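PDB 1QLW: esterase from Alcaligenes sp., which hydrolyses carboxylic esters, probably by the nucleophilic mechanism usual among enzymes of the alpha/beta-hydrolase fold. Local coordinates for residues A[50-55]-A[98-103]; A[131-136]-A[174-179]; A[145-150]-A[295-300]; A[185-190]-A[213-218]; A[225-230]-A[315-320]. One frame throughout, in Å; residues are numbered along the deposited sequence.

Interaction 1 of 5, residues A[50-55]-A[98-103]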
# COMPACT_ATOMS: atom_id res chain seq x y z
N MET A 50 -7.76 -1.66 -8.53
CA MET A 50 -6.61 -0.76 -8.38
C MET A 50 -6.83 0.18 -7.20
O MET A 50 -7.80 0.96 -7.20
CB MET A 50 -6.43 0.04 -9.68
CG MET A 50 -5.32 1.07 -9.63
SD MET A 50 -5.13 1.92 -11.21
CE MET A 50 -6.51 3.08 -11.16
N TYR A 51 -5.93 0.13 -6.22
CA TYR A 51 -5.93 1.07 -5.09
C TYR A 51 -5.53 2.46 -5.55
O TYR A 51 -4.57 2.63 -6.31
CB TYR A 51 -4.88 0.59 -4.09
CG TYR A 51 -4.63 1.52 -2.92
CD1 TYR A 51 -5.57 1.66 -1.89
CD2 TYR A 51 -3.46 2.25 -2.84
CE1 TYR A 51 -5.32 2.51 -0.83
CE2 TYR A 51 -3.22 3.10 -1.77
CZ TYR A 51 -4.15 3.21 -0.75
OH TYR A 51 -3.84 4.04 0.32
N VAL A 52 -6.25 3.46 -5.05
CA VAL A 52 -5.99 4.86 -5.34
C VAL A 52 -6.02 5.67 -4.05
O VAL A 52 -7.03 5.66 -3.34
CB VAL A 52 -7.03 5.44 -6.32
CG1 VAL A 52 -6.65 6.86 -6.71
CG2 VAL A 52 -7.21 4.56 -7.55
N ARG A 53 -4.95 6.40 -3.76
CA ARG A 53 -4.88 7.33 -2.63
C ARG A 53 -4.85 8.73 -3.22
O ARG A 53 -4.01 9.01 -4.08
CB ARG A 53 -3.63 7.09 -1.80
CG ARG A 53 -3.45 8.08 -0.66
CD ARG A 53 -4.49 7.90 0.39
NE ARG A 53 -4.10 8.60 1.62
CZ ARG A 53 -4.88 8.72 2.68
NH1 ARG A 53 -6.09 8.18 2.57
NH2 ARG A 53 -4.49 9.33 3.78
N TYR A 54 -5.75 9.61 -2.80
CA TYR A 54 -5.82 10.97 -3.33
C TYR A 54 -5.59 11.99 -2.22
O TYR A 54 -5.96 11.82 -1.05
CB TYR A 54 -7.16 11.22 -4.05
CG TYR A 54 -8.39 11.29 -3.19
CD1 TYR A 54 -8.81 12.50 -2.63
CD2 TYR A 54 -9.18 10.17 -2.94
CE1 TYR A 54 -9.94 12.58 -1.85
CE2 TYR A 54 -10.32 10.26 -2.15
CZ TYR A 54 -10.70 11.45 -1.59
OH TYR A 54 -11.82 11.50 -0.80
N GLN A 55 -4.96 13.09 -2.63
CA GLN A 55 -4.77 14.26 -1.77
C GLN A 55 -5.08 15.48 -2.63
O GLN A 55 -4.60 15.58 -3.77
CB GLN A 55 -3.38 14.28 -1.16
CG GLN A 55 -3.23 13.18 -0.11
CD GLN A 55 -2.04 13.20 0.78
OE1 GLN A 55 -2.10 13.43 1.99
NE2 GLN A 55 -0.91 12.93 0.16
N SER A 98 -3.74 18.38 -7.32
CA SER A 98 -4.26 17.17 -6.72
C SER A 98 -3.50 15.96 -7.23
O SER A 98 -3.12 15.94 -8.41
CB SER A 98 -5.73 17.01 -7.05
OG SER A 98 -6.45 18.07 -6.44
N THR A 99 -3.27 15.00 -6.35
CA THR A 99 -2.54 13.81 -6.72
C THR A 99 -3.36 12.55 -6.45
O THR A 99 -4.06 12.45 -5.44
CB THR A 99 -1.21 13.63 -5.98
OG1 THR A 99 -1.47 13.49 -4.59
CG2 THR A 99 -0.29 14.81 -6.27
N TYR A 100 -3.27 11.63 -7.39
CA TYR A 100 -3.92 10.31 -7.30
C TYR A 100 -2.80 9.29 -7.46
O TYR A 100 -2.27 9.17 -8.56
CB TYR A 100 -5.03 10.15 -8.33
CG TYR A 100 -6.24 11.00 -8.03
CD1 TYR A 100 -6.24 12.37 -8.20
CD2 TYR A 100 -7.40 10.43 -7.52
CE1 TYR A 100 -7.32 13.14 -7.84
CE2 TYR A 100 -8.50 11.19 -7.19
CZ TYR A 100 -8.46 12.55 -7.34
OH TYR A 100 -9.54 13.33 -7.01
N VAL A 101 -2.39 8.66 -6.38
CA VAL A 101 -1.23 7.76 -6.38
C VAL A 101 -1.76 6.34 -6.27
O VAL A 101 -2.40 5.98 -5.27
CB VAL A 101 -0.26 8.07 -5.24
CG1 VAL A 101 0.90 7.07 -5.25
CG2 VAL A 101 0.28 9.50 -5.32
N ILE A 102 -1.49 5.53 -7.29
CA ILE A 102 -2.05 4.19 -7.37
C ILE A 102 -1.06 3.12 -6.92
O ILE A 102 0.15 3.33 -6.89
CB ILE A 102 -2.56 3.87 -8.80
CG1 ILE A 102 -1.44 3.66 -9.81
CG2 ILE A 102 -3.52 4.95 -9.26
CD1 ILE A 102 -1.53 2.53 -10.75
N ASP A 103 -1.62 1.95 -6.58
CA ASP A 103 -0.88 0.70 -6.66
C ASP A 103 -1.46 -0.05 -7.86
O ASP A 103 -2.68 -0.21 -7.96
CB ASP A 103 -0.96 -0.18 -5.42
CG ASP A 103 -0.13 0.35 -4.26
OD1 ASP A 103 0.77 1.20 -4.49
OD2 ASP A 103 -0.30 -0.16 -3.13
O HOH W 1 -2.30 11.15 -3.28
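The face of this strand pair that carries Val52, Tyr54, Tyr100 and Ile102 is closely filled. The backbone pairing puts Tyr54 CB over one face of the Tyr100 ring, a CH-pi contact with CE2 of Tyr100 3.4 Å from CB of Tyr54. With chi1 at 69°, CG takes the crowded position and swings the Tyr54 ring beyond it, so that the two rings are slid apart. Val52 CG1 meets the edge of the Tyr100 ring, in its plane, 3.7 Å from CD2. At the end of the pair Met50, extended as far as SD, brings that sulfur to 3.7 Å from Ile102 CD1. Strands 43-57 and 99-103 run antiparallel, as expected where the second strand of an alpha/beta-hydrolase sheet joins an otherwise parallel core, and helix 185-197 covers this packed face. Arg53 and Val101 form a hydrogen-bonded antiparallel pair, bonded in both directions, Val101 N lying 2.8 Å from Arg53 O. The face of Tyr51, Arg53, Gln55 and Thr99 is looser. Gln55 CB comes no nearer than 4.0 Å to Thr99 OG1, and a water donates to both Arg53 O and Thr99 OG1. Arg53 NH1 is hydrogen-bonded to Ser20, and NH2 salt-bridged to Asp89 of the second subunit.

Interaction 2 of 5, residues A[131-136]-A[174-179]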
# COMPACT_ATOMS: atom_id res chain seq x y z
N PRO A 131 1.82 -19.13 -10.82
CA PRO A 131 1.95 -17.86 -11.51
C PRO A 131 3.39 -17.52 -11.85
O PRO A 131 4.30 -17.90 -11.13
CB PRO A 131 1.37 -16.84 -10.54
CG PRO A 131 1.52 -17.50 -9.22
CD PRO A 131 1.29 -18.99 -9.44
N ASP A 132 3.57 -16.75 -12.91
CA ASP A 132 4.85 -16.20 -13.30
C ASP A 132 5.14 -14.97 -12.44
O ASP A 132 4.49 -13.93 -12.59
CB ASP A 132 4.78 -15.80 -14.78
CG ASP A 132 6.07 -15.18 -15.26
OD1 ASP A 132 7.14 -15.49 -14.73
OD2 ASP A 132 5.97 -14.41 -16.24
N LEU A 133 6.09 -15.08 -11.53
CA LEU A 133 6.44 -14.06 -10.57
C LEU A 133 7.92 -13.74 -10.64
O LEU A 133 8.72 -14.65 -10.94
CB LEU A 133 6.16 -14.57 -9.13
CG LEU A 133 4.75 -15.11 -8.89
CD1 LEU A 133 4.63 -15.60 -7.47
CD2 LEU A 133 3.72 -14.04 -9.18
N PHE A 134 8.31 -12.50 -10.33
CA PHE A 134 9.73 -12.22 -10.22
C PHE A 134 9.94 -11.14 -9.18
O PHE A 134 9.03 -10.43 -8.78
CB PHE A 134 10.35 -11.79 -11.55
CG PHE A 134 9.88 -10.47 -12.08
CD1 PHE A 134 8.73 -10.38 -12.85
CD2 PHE A 134 10.60 -9.30 -11.86
CE1 PHE A 134 8.27 -9.19 -13.37
CE2 PHE A 134 10.16 -8.10 -12.38
CZ PHE A 134 8.99 -8.05 -13.11
N ALA A 135 11.19 -11.02 -8.76
CA ALA A 135 11.63 -9.93 -7.90
C ALA A 135 13.00 -9.50 -8.43
O ALA A 135 13.76 -10.35 -8.87
CB ALA A 135 11.71 -10.30 -6.44
N ALA A 136 13.27 -8.21 -8.38
CA ALA A 136 14.57 -7.70 -8.79
C ALA A 136 15.48 -7.65 -7.56
O ALA A 136 15.19 -6.97 -6.57
CB ALA A 136 14.43 -6.30 -9.38
N PRO A 174 7.92 -8.09 -4.84
CA PRO A 174 7.67 -8.99 -5.96
C PRO A 174 6.64 -8.43 -6.93
O PRO A 174 5.72 -7.70 -6.56
CB PRO A 174 7.15 -10.27 -5.30
CG PRO A 174 7.77 -10.23 -3.95
CD PRO A 174 7.75 -8.78 -3.53
N ASP A 175 6.80 -8.84 -8.17
CA ASP A 175 6.02 -8.33 -9.29
C ASP A 175 5.26 -9.46 -9.96
O ASP A 175 5.86 -10.46 -10.35
CB ASP A 175 6.98 -7.62 -10.25
CG ASP A 175 6.29 -6.70 -11.21
OD1 ASP A 175 5.20 -7.06 -11.69
OD2 ASP A 175 6.86 -5.62 -11.48
N TRP A 176 3.94 -9.29 -10.06
CA TRP A 176 3.04 -10.27 -10.65
C TRP A 176 2.67 -9.91 -12.08
O TRP A 176 1.77 -10.59 -12.64
CB TRP A 176 1.79 -10.35 -9.77
CG TRP A 176 2.00 -11.01 -8.45
CD1 TRP A 176 2.86 -10.67 -7.45
CD2 TRP A 176 1.27 -12.14 -7.96
NE1 TRP A 176 2.75 -11.55 -6.40
CE2 TRP A 176 1.79 -12.47 -6.70
CE3 TRP A 176 0.25 -12.94 -8.51
CZ2 TRP A 176 1.28 -13.53 -5.94
CZ3 TRP A 176 -0.25 -14.00 -7.76
CH2 TRP A 176 0.29 -14.27 -6.51
N LEU A 177 3.36 -9.01 -12.75
CA LEU A 177 3.01 -8.60 -14.11
C LEU A 177 2.80 -9.78 -15.05
O LEU A 177 1.84 -9.83 -15.83
CB LEU A 177 4.16 -7.74 -14.69
CG LEU A 177 3.82 -7.09 -16.03
CD1 LEU A 177 3.05 -5.81 -15.85
CD2 LEU A 177 5.08 -6.85 -16.86
N GLY A 178 3.72 -10.75 -14.99
CA GLY A 178 3.74 -11.85 -15.92
C GLY A 178 2.62 -12.84 -15.75
O GLY A 178 2.41 -13.70 -16.62
N SER A 179 1.88 -12.74 -14.65
CA SER A 179 0.77 -13.61 -14.35
C SER A 179 -0.58 -12.94 -14.61
O SER A 179 -1.61 -13.52 -14.28
CB SER A 179 0.90 -14.08 -12.89
OG SER A 179 0.43 -13.03 -12.09
O HOH W 2 5.58 -11.47 -13.02
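The two backbones run antiparallel for a single bridge, in which Phe134 and Asp175 form a hydrogen-bonded pair whose Asp175 N to Phe134 O bond, at 2.8 Å, points nearly along the C=O axis. Beyond it, an Asx turn leads into the 3-10 segment 177-179: Asp175 OD1 accepts from Leu177 N on its anti lone pair. This joins two loops of the largely helical region between strands 99-103 and 200-205. Phe134 holds CG in the crowded position (chi1 67°), laying its ring alongside the Asp175 side chain, with Asp175 CB over the ring face and the carboxylate tilted only 17° from it. The buried carboxylate has further partners, OD1 in a salt bridge with Arg107 and OD2 with Cys72 N and Gln207. Leu133 packs more tightly still. Its CD2 methyl sits over the five-membered ring of Trp176, 3.3 Å from CD2 of that indole. Pro131 CG packs near CZ3 of the same indole. Tyr39 of the second subunit stacks on Phe134, so the loop also belongs to the dimer interface. Where the two loops diverge, a water takes over from direct bonds: it donates to Asp132 O and to Asp175 O and accepts from Gly178 N at 2.8 Å.

Interaction 3 of 5, residues A[145-150]-A[295-300]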
# COMPACT_ATOMS: atom_id res chain seq x y z
N PHE A 145 18.74 0.33 -12.79
CA PHE A 145 18.50 1.71 -12.41
C PHE A 145 19.65 2.64 -12.79
O PHE A 145 19.52 3.85 -12.64
CB PHE A 145 18.21 1.81 -10.92
CG PHE A 145 16.97 1.11 -10.45
CD1 PHE A 145 15.94 0.73 -11.30
CD2 PHE A 145 16.81 0.84 -9.10
CE1 PHE A 145 14.80 0.11 -10.85
CE2 PHE A 145 15.67 0.21 -8.63
CZ PHE A 145 14.67 -0.15 -9.49
N ARG A 146 20.76 2.08 -13.28
CA ARG A 146 21.91 2.81 -13.75
C ARG A 146 22.56 3.61 -12.62
O ARG A 146 23.05 4.73 -12.83
CB ARG A 146 21.58 3.72 -14.95
CG ARG A 146 20.89 2.99 -16.08
CD ARG A 146 20.89 3.80 -17.38
NE ARG A 146 20.45 5.17 -17.17
CZ ARG A 146 19.19 5.55 -16.99
NH1 ARG A 146 18.20 4.66 -17.10
NH2 ARG A 146 18.91 6.81 -16.68
N PHE A 147 22.71 2.97 -11.46
CA PHE A 147 23.44 3.62 -10.38
C PHE A 147 24.95 3.57 -10.60
O PHE A 147 25.67 4.38 -10.04
CB PHE A 147 23.10 2.96 -9.05
CG PHE A 147 21.68 3.13 -8.58
CD1 PHE A 147 20.83 4.10 -9.09
CD2 PHE A 147 21.20 2.28 -7.60
CE1 PHE A 147 19.54 4.22 -8.62
CE2 PHE A 147 19.92 2.40 -7.12
CZ PHE A 147 19.08 3.38 -7.62
N GLY A 148 25.39 2.58 -11.36
CA GLY A 148 26.81 2.40 -11.67
C GLY A 148 26.87 1.23 -12.64
O GLY A 148 25.86 0.65 -13.01
N PRO A 149 28.08 0.91 -13.08
CA PRO A 149 28.23 -0.10 -14.12
C PRO A 149 27.83 -1.49 -13.69
O PRO A 149 27.28 -2.30 -14.45
CB PRO A 149 29.70 0.01 -14.52
CG PRO A 149 30.39 0.68 -13.37
CD PRO A 149 29.36 1.57 -12.73
N ARG A 150 28.07 -1.79 -12.41
CA ARG A 150 27.79 -3.08 -11.83
C ARG A 150 27.85 -2.92 -10.31
O ARG A 150 28.50 -2.02 -9.78
CB ARG A 150 28.80 -4.12 -12.28
CG ARG A 150 30.22 -3.79 -11.84
CD ARG A 150 31.23 -4.63 -12.61
NE ARG A 150 31.29 -4.22 -14.01
CZ ARG A 150 31.85 -3.13 -14.51
NH1 ARG A 150 32.47 -2.24 -13.75
NH2 ARG A 150 31.81 -2.91 -15.83
N GLY A 295 23.65 13.24 -14.40
CA GLY A 295 23.74 12.21 -13.38
C GLY A 295 22.43 11.55 -12.98
O GLY A 295 22.47 10.69 -12.10
N ASN A 296 21.30 11.89 -13.55
CA ASN A 296 20.06 11.28 -13.09
C ASN A 296 20.01 9.80 -13.41
O ASN A 296 20.38 9.35 -14.48
CB ASN A 296 18.82 11.99 -13.64
CG ASN A 296 18.55 13.28 -12.90
OD1 ASN A 296 18.90 14.36 -13.38
ND2 ASN A 296 17.95 13.13 -11.72
N SER A 297 19.49 9.08 -12.41
CA SER A 297 19.30 7.64 -12.52
C SER A 297 17.91 7.36 -13.09
O SER A 297 17.10 8.25 -13.35
CB SER A 297 19.42 6.99 -11.15
OG SER A 297 18.27 7.23 -10.33
N HIS A 298 17.60 6.06 -13.20
CA HIS A 298 16.24 5.69 -13.58
C HIS A 298 15.21 6.10 -12.53
O HIS A 298 14.05 6.32 -12.85
CB HIS A 298 16.20 4.17 -13.76
CG HIS A 298 14.89 3.62 -14.18
ND1 HIS A 298 14.26 3.99 -15.35
CD2 HIS A 298 14.07 2.71 -13.59
CE1 HIS A 298 13.11 3.33 -15.44
NE2 HIS A 298 13.00 2.51 -14.40
N MET A 299 15.65 6.17 -11.27
CA MET A 299 14.80 6.55 -10.16
C MET A 299 14.85 8.06 -9.94
O MET A 299 15.01 8.55 -8.81
CB MET A 299 15.21 5.78 -8.90
CG MET A 299 15.09 4.28 -9.02
SD MET A 299 13.45 3.66 -9.36
CE MET A 299 12.54 4.23 -7.93
N MET A 300 14.65 8.82 -11.02
CA MET A 300 14.92 10.26 -10.97
C MET A 300 13.98 11.01 -10.03
O MET A 300 14.32 12.09 -9.55
CB MET A 300 14.94 10.87 -12.36
CG MET A 300 13.57 10.84 -13.03
SD MET A 300 13.64 11.57 -14.70
CE MET A 300 14.59 10.29 -15.54
O HOH W 3 22.96 7.42 -11.82
O HOH W 4 22.59 7.35 -14.27
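His298 binds its own loop to the end of helix 138-144 before its side chain begins: its N donates to Phe145 O at 3.0 Å, almost straight (175°). Its CB rests 3.5 Å from that same Phe145 O. From there CG stands anti to the backbone N (chi1 -179°), which brings the imidazole rim to rim with the Phe145 ring, the two side chains crossing obliquely, and CD2 3.6 Å from Phe145 CD1. On the other flank, ND1 is hydrogen-bonded to Glu230 OE1, the oxygen that also takes a salt bridge from Arg146 NH1. The imidazole stacks with His205, and the side chain lies about 5 Å from a bound sulfate. The Arg146 guanidinium passes with one face against the His298 backbone N. Met299 covers a face of the Phe145 ring with CG and SD, the sulfur 4.0 Å from the ring centroid in a Met-aromatic contact. An alanine in place of Phe145 would remove that ring and would probably leave Met299 and the imidazole flank less firmly packed. Phe145 precedes the Schellman motif at Arg146. A histidine on a late loop, paired with an acid that follows a central strand, is consistent with the His-acid pair of an alpha/beta-hydrolase catalytic triad.

Interaction 4 of 5, residues A[185-190]-A[213-218]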
# COMPACT_ATOMS: atom_id res chain seq x y z
N PRO A 185 -4.23 -5.11 -16.39
CA PRO A 185 -5.50 -4.58 -15.91
C PRO A 185 -5.46 -3.15 -15.42
O PRO A 185 -6.48 -2.43 -15.43
CB PRO A 185 -5.92 -5.56 -14.81
CG PRO A 185 -5.31 -6.86 -15.25
CD PRO A 185 -3.97 -6.44 -15.79
N THR A 186 -4.28 -2.65 -15.02
CA THR A 186 -4.14 -1.25 -14.64
C THR A 186 -4.60 -0.34 -15.77
O THR A 186 -5.13 0.74 -15.52
CB THR A 186 -2.69 -0.95 -14.26
OG1 THR A 186 -2.26 -1.80 -13.19
CG2 THR A 186 -2.50 0.48 -13.83
N VAL A 187 -4.34 -0.71 -17.02
CA VAL A 187 -4.67 0.14 -18.16
C VAL A 187 -6.14 0.48 -18.22
O VAL A 187 -6.51 1.66 -18.33
CB VAL A 187 -4.18 -0.56 -19.44
CG1 VAL A 187 -4.73 0.14 -20.69
CG2 VAL A 187 -2.65 -0.57 -19.47
N ALA A 188 -7.03 -0.54 -18.16
CA ALA A 188 -8.45 -0.25 -18.17
C ALA A 188 -8.87 0.53 -16.93
O ALA A 188 -9.75 1.38 -16.99
CB ALA A 188 -9.24 -1.54 -18.23
N ASN A 189 -8.26 0.24 -15.78
CA ASN A 189 -8.59 0.97 -14.56
C ASN A 189 -8.19 2.43 -14.65
O ASN A 189 -8.90 3.29 -14.12
CB ASN A 189 -7.95 0.28 -13.36
CG ASN A 189 -8.65 -1.04 -13.05
OD1 ASN A 189 -9.84 -1.17 -13.27
ND2 ASN A 189 -7.88 -1.98 -12.52
N LEU A 190 -7.09 2.74 -15.35
CA LEU A 190 -6.72 4.14 -15.52
C LEU A 190 -7.75 4.87 -16.38
O LEU A 190 -7.98 6.06 -16.15
CB LEU A 190 -5.33 4.27 -16.14
CG LEU A 190 -4.19 3.86 -15.20
CD1 LEU A 190 -2.90 3.73 -16.01
CD2 LEU A 190 -4.01 4.85 -14.07
N PHE A 213 -0.54 5.34 -22.69
CA PHE A 213 -0.76 5.33 -24.12
C PHE A 213 -1.75 4.24 -24.52
O PHE A 213 -2.56 4.42 -25.41
CB PHE A 213 0.57 5.13 -24.85
CG PHE A 213 1.60 6.17 -24.51
CD1 PHE A 213 1.51 7.46 -25.02
CD2 PHE A 213 2.65 5.88 -23.67
CE1 PHE A 213 2.46 8.42 -24.71
CE2 PHE A 213 3.61 6.81 -23.36
CZ PHE A 213 3.51 8.09 -23.88
N GLN A 214 -1.65 3.07 -23.86
CA GLN A 214 -2.63 2.02 -24.08
C GLN A 214 -3.99 2.45 -23.56
O GLN A 214 -5.02 2.14 -24.17
CB GLN A 214 -2.15 0.72 -23.40
CG GLN A 214 -0.91 0.18 -24.07
CD GLN A 214 -0.30 -1.01 -23.37
OE1 GLN A 214 -0.52 -1.22 -22.17
NE2 GLN A 214 0.50 -1.79 -24.07
N THR A 215 -4.06 3.15 -22.44
CA THR A 215 -5.33 3.65 -21.91
C THR A 215 -5.95 4.58 -22.95
O THR A 215 -7.14 4.43 -23.27
CB THR A 215 -5.10 4.39 -20.59
OG1 THR A 215 -4.53 3.49 -19.63
CG2 THR A 215 -6.40 4.95 -20.04
N ALA A 216 -5.16 5.52 -23.48
CA ALA A 216 -5.69 6.49 -24.42
C ALA A 216 -6.17 5.85 -25.71
O ALA A 216 -7.17 6.30 -26.28
CB ALA A 216 -4.66 7.58 -24.68
N ALA A 217 -5.47 4.82 -26.17
CA ALA A 217 -5.91 4.11 -27.37
C ALA A 217 -7.24 3.40 -27.11
O ALA A 217 -8.11 3.33 -27.99
CB ALA A 217 -4.86 3.11 -27.81
N MET A 218 -7.43 2.85 -25.91
CA MET A 218 -8.68 2.17 -25.56
C MET A 218 -9.83 3.18 -25.49
O MET A 218 -10.92 2.94 -26.01
CB MET A 218 -8.49 1.44 -24.25
CG MET A 218 -9.67 0.68 -23.69
SD MET A 218 -9.41 0.17 -21.97
CE MET A 218 -8.00 -0.90 -22.20
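Helices 185-197 and 211-218 pack beside each other on one side of the sheet, before and after strand 200-205, and their segments cross at -57° with axes 8.4 Å apart. Val187 is the residue most deeply engaged. Its CG1 stands anti to the backbone N (chi1 169°), so that its two methyls meet neighbouring residues: CG1 reaches Thr215 OG1 at 3.5 Å, while CG2 lies equally far from Gln214 OE1. The Gln214 chain is extended beyond CG and crosses the valine at about a right angle, so its CB as well as its amide oxygen line the valine. Thr215 places OG1 anti to its carbonyl carbon (chi1 -60°), so that the hydroxyl faces the other helix, 3.0 Å from Val187 O, and CG2 is left to pack beside the same carbonyl. Leu190 CB comes within 3.7 Å of Thr215 OG1 from the next turn of helix 185-197. At the more exposed end, the extended chain of Met218 lays SD against Ala188, and the bend at chi3 swings CE to 3.7 Å from Val187 CG1. The contact is therefore mainly van der Waals packing of Val187, Leu190, Ala188 and Met218, and its one hydrogen bond, from the Thr215 hydroxyl to Val187 O, is not settled, because the single proton also has Tyr211 O of its own helix within reach.

Interaction 5 of 5, residues A[225-230]-A[315-320]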
# COMPACT_ATOMS: atom_id res chain seq x y z
N ALA A 225 -3.17 14.85 -20.62
CA ALA A 225 -1.79 14.85 -21.05
C ALA A 225 -1.13 13.60 -20.48
O ALA A 225 -1.65 13.01 -19.53
CB ALA A 225 -1.05 16.09 -20.56
N ILE A 226 -0.01 13.21 -21.07
CA ILE A 226 0.75 12.05 -20.61
C ILE A 226 2.19 12.45 -20.39
O ILE A 226 2.79 13.05 -21.29
CB ILE A 226 0.66 10.89 -21.61
CG1 ILE A 226 -0.78 10.42 -21.78
CG2 ILE A 226 1.61 9.77 -21.24
CD1 ILE A 226 -1.00 9.47 -22.93
N VAL A 227 2.72 12.06 -19.24
CA VAL A 227 4.13 12.19 -18.92
C VAL A 227 4.66 10.78 -18.65
O VAL A 227 4.09 10.09 -17.82
CB VAL A 227 4.40 13.10 -17.72
CG1 VAL A 227 5.89 13.16 -17.39
CG2 VAL A 227 3.82 14.49 -17.94
N SER A 228 5.70 10.36 -19.36
CA SER A 228 6.23 9.01 -19.16
C SER A 228 7.72 9.14 -18.84
O SER A 228 8.47 9.65 -19.66
CB SER A 228 5.92 8.18 -20.40
OG SER A 228 6.24 6.82 -20.34
N VAL A 229 8.11 8.67 -17.66
CA VAL A 229 9.49 8.71 -17.20
C VAL A 229 10.20 7.41 -17.55
O VAL A 229 9.79 6.35 -17.03
CB VAL A 229 9.54 8.98 -15.68
CG1 VAL A 229 10.98 8.99 -15.23
CG2 VAL A 229 8.83 10.28 -15.37
N GLU A 230 11.17 7.48 -18.44
CA GLU A 230 11.95 6.32 -18.84
C GLU A 230 11.11 5.08 -19.07
O GLU A 230 11.28 4.05 -18.41
CB GLU A 230 13.10 6.03 -17.89
CG GLU A 230 14.12 7.17 -17.90
CD GLU A 230 15.47 6.83 -17.35
OE1 GLU A 230 15.68 5.72 -16.82
OE2 GLU A 230 16.36 7.72 -17.46
N ASP A 315 6.49 22.55 -15.25
CA ASP A 315 6.49 23.66 -16.21
C ASP A 315 5.87 23.21 -17.53
O ASP A 315 5.03 23.90 -18.12
CB ASP A 315 7.90 24.18 -16.45
CG ASP A 315 7.99 25.20 -17.57
OD1 ASP A 315 7.63 26.37 -17.36
OD2 ASP A 315 8.43 24.83 -18.69
N TRP A 316 6.23 22.02 -17.99
CA TRP A 316 5.67 21.46 -19.21
C TRP A 316 4.18 21.22 -19.05
O TRP A 316 3.39 21.58 -19.94
CB TRP A 316 6.41 20.19 -19.63
CG TRP A 316 5.86 19.59 -20.89
CD1 TRP A 316 6.28 19.82 -22.16
CD2 TRP A 316 4.78 18.66 -21.00
NE1 TRP A 316 5.53 19.10 -23.05
CE2 TRP A 316 4.59 18.39 -22.37
CE3 TRP A 316 3.95 18.03 -20.05
CZ2 TRP A 316 3.60 17.52 -22.81
CZ3 TRP A 316 2.98 17.17 -20.52
CH2 TRP A 316 2.81 16.92 -21.89
N ILE A 317 3.77 20.64 -17.92
CA ILE A 317 2.34 20.39 -17.71
C ILE A 317 1.56 21.69 -17.75
O ILE A 317 0.53 21.78 -18.41
CB ILE A 317 2.09 19.66 -16.38
CG1 ILE A 317 2.64 18.23 -16.46
CG2 ILE A 317 0.59 19.65 -16.07
CD1 ILE A 317 2.60 17.47 -15.15
N GLY A 318 2.08 22.74 -17.12
CA GLY A 318 1.41 24.04 -17.12
C GLY A 318 1.26 24.62 -18.51
O GLY A 318 0.25 25.25 -18.82
N ARG A 319 2.23 24.42 -19.39
CA ARG A 319 2.18 24.92 -20.75
C ARG A 319 1.27 24.09 -21.64
O ARG A 319 0.86 24.56 -22.70
CB ARG A 319 3.58 25.00 -21.36
CG ARG A 319 4.47 26.07 -20.75
CD ARG A 319 5.82 26.12 -21.47
NE ARG A 319 6.73 25.14 -20.89
CZ ARG A 319 7.41 24.20 -21.53
NH1 ARG A 319 7.29 24.08 -22.85
NH2 ARG A 319 8.20 23.38 -20.86
N ASN A 320 0.96 22.85 -21.29
CA ASN A 320 0.26 21.93 -22.15
C ASN A 320 -1.09 21.50 -21.61
O ASN A 320 -1.67 20.50 -22.03
CB ASN A 320 1.15 20.70 -22.41
CG ASN A 320 2.28 21.09 -23.34
OD1 ASN A 320 2.06 21.10 -24.55
ND2 ASN A 320 3.43 21.46 -22.83
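Trp316 and Val227 reach toward each other tip to tip, between helix 306-319 and strand 223-229. The indole leaves the helix with CG anti to the backbone N (chi1 -180°), which sends its six-membered ring straight at the strand. There CZ3 comes 3.8 Å from Val227 CG2, the valine methyl that stands beside its own backbone N. Ala225, two residues earlier and pointing to the same side of the strand, offers CB to CH2 of Trp316 at 4.2 Å. Ile226 turns its side chain away, toward helix 211-218, and meets the indole through its carbonyl alone, with O 3.9 Å from Trp316 CH2. Ile317 adds CG1 alongside Val227 CG2. On the helix side, Asn320 ND2 lies over a face of the indole, offset toward the rim, and is held there by a hydrogen bond of 2.9 Å from ND2 to Trp316 O. Pro247 and Leu249 also touch the tryptophan. An alanine at Trp316 would lose the indole's contacts with Ala225, Ile226 and Val227 and would probably loosen the seating of the helix's last turns. On the exposed side of the helix, Arg319 grips OD2 of Asp315 with both NE and NH2. No hydrogen bond joins strand and helix: charge stays on the outer surface, and the sheet is met by hydrocarbon and aromatic carbon, as expected of a helix layered on an alpha/beta-hydrolase sheet.

Overall arrangement
Interactions 1 and 5 lie on the same mixed sheet, their centres 18 Å apart, and interaction 4 bridges them on one side: helix 185-197 touches Met50 and Ile102, while Phe213 on helix 211-218 touches Ile226 and Ser228. Helix 306-319 covers strand 223-229 from the other side. Along the chain interaction 1 closes first; interactions 2 and 3 then interleave, and interaction 4 falls between the two segments of interaction 3. Interaction 3 meets interaction 5 at Glu230, just past strand 223-229, where the probable active-site pair forms. Interactions 1 and 2, with centres 22 Å apart, both reach the second subunit, so dimer contacts involve both sheet and loops.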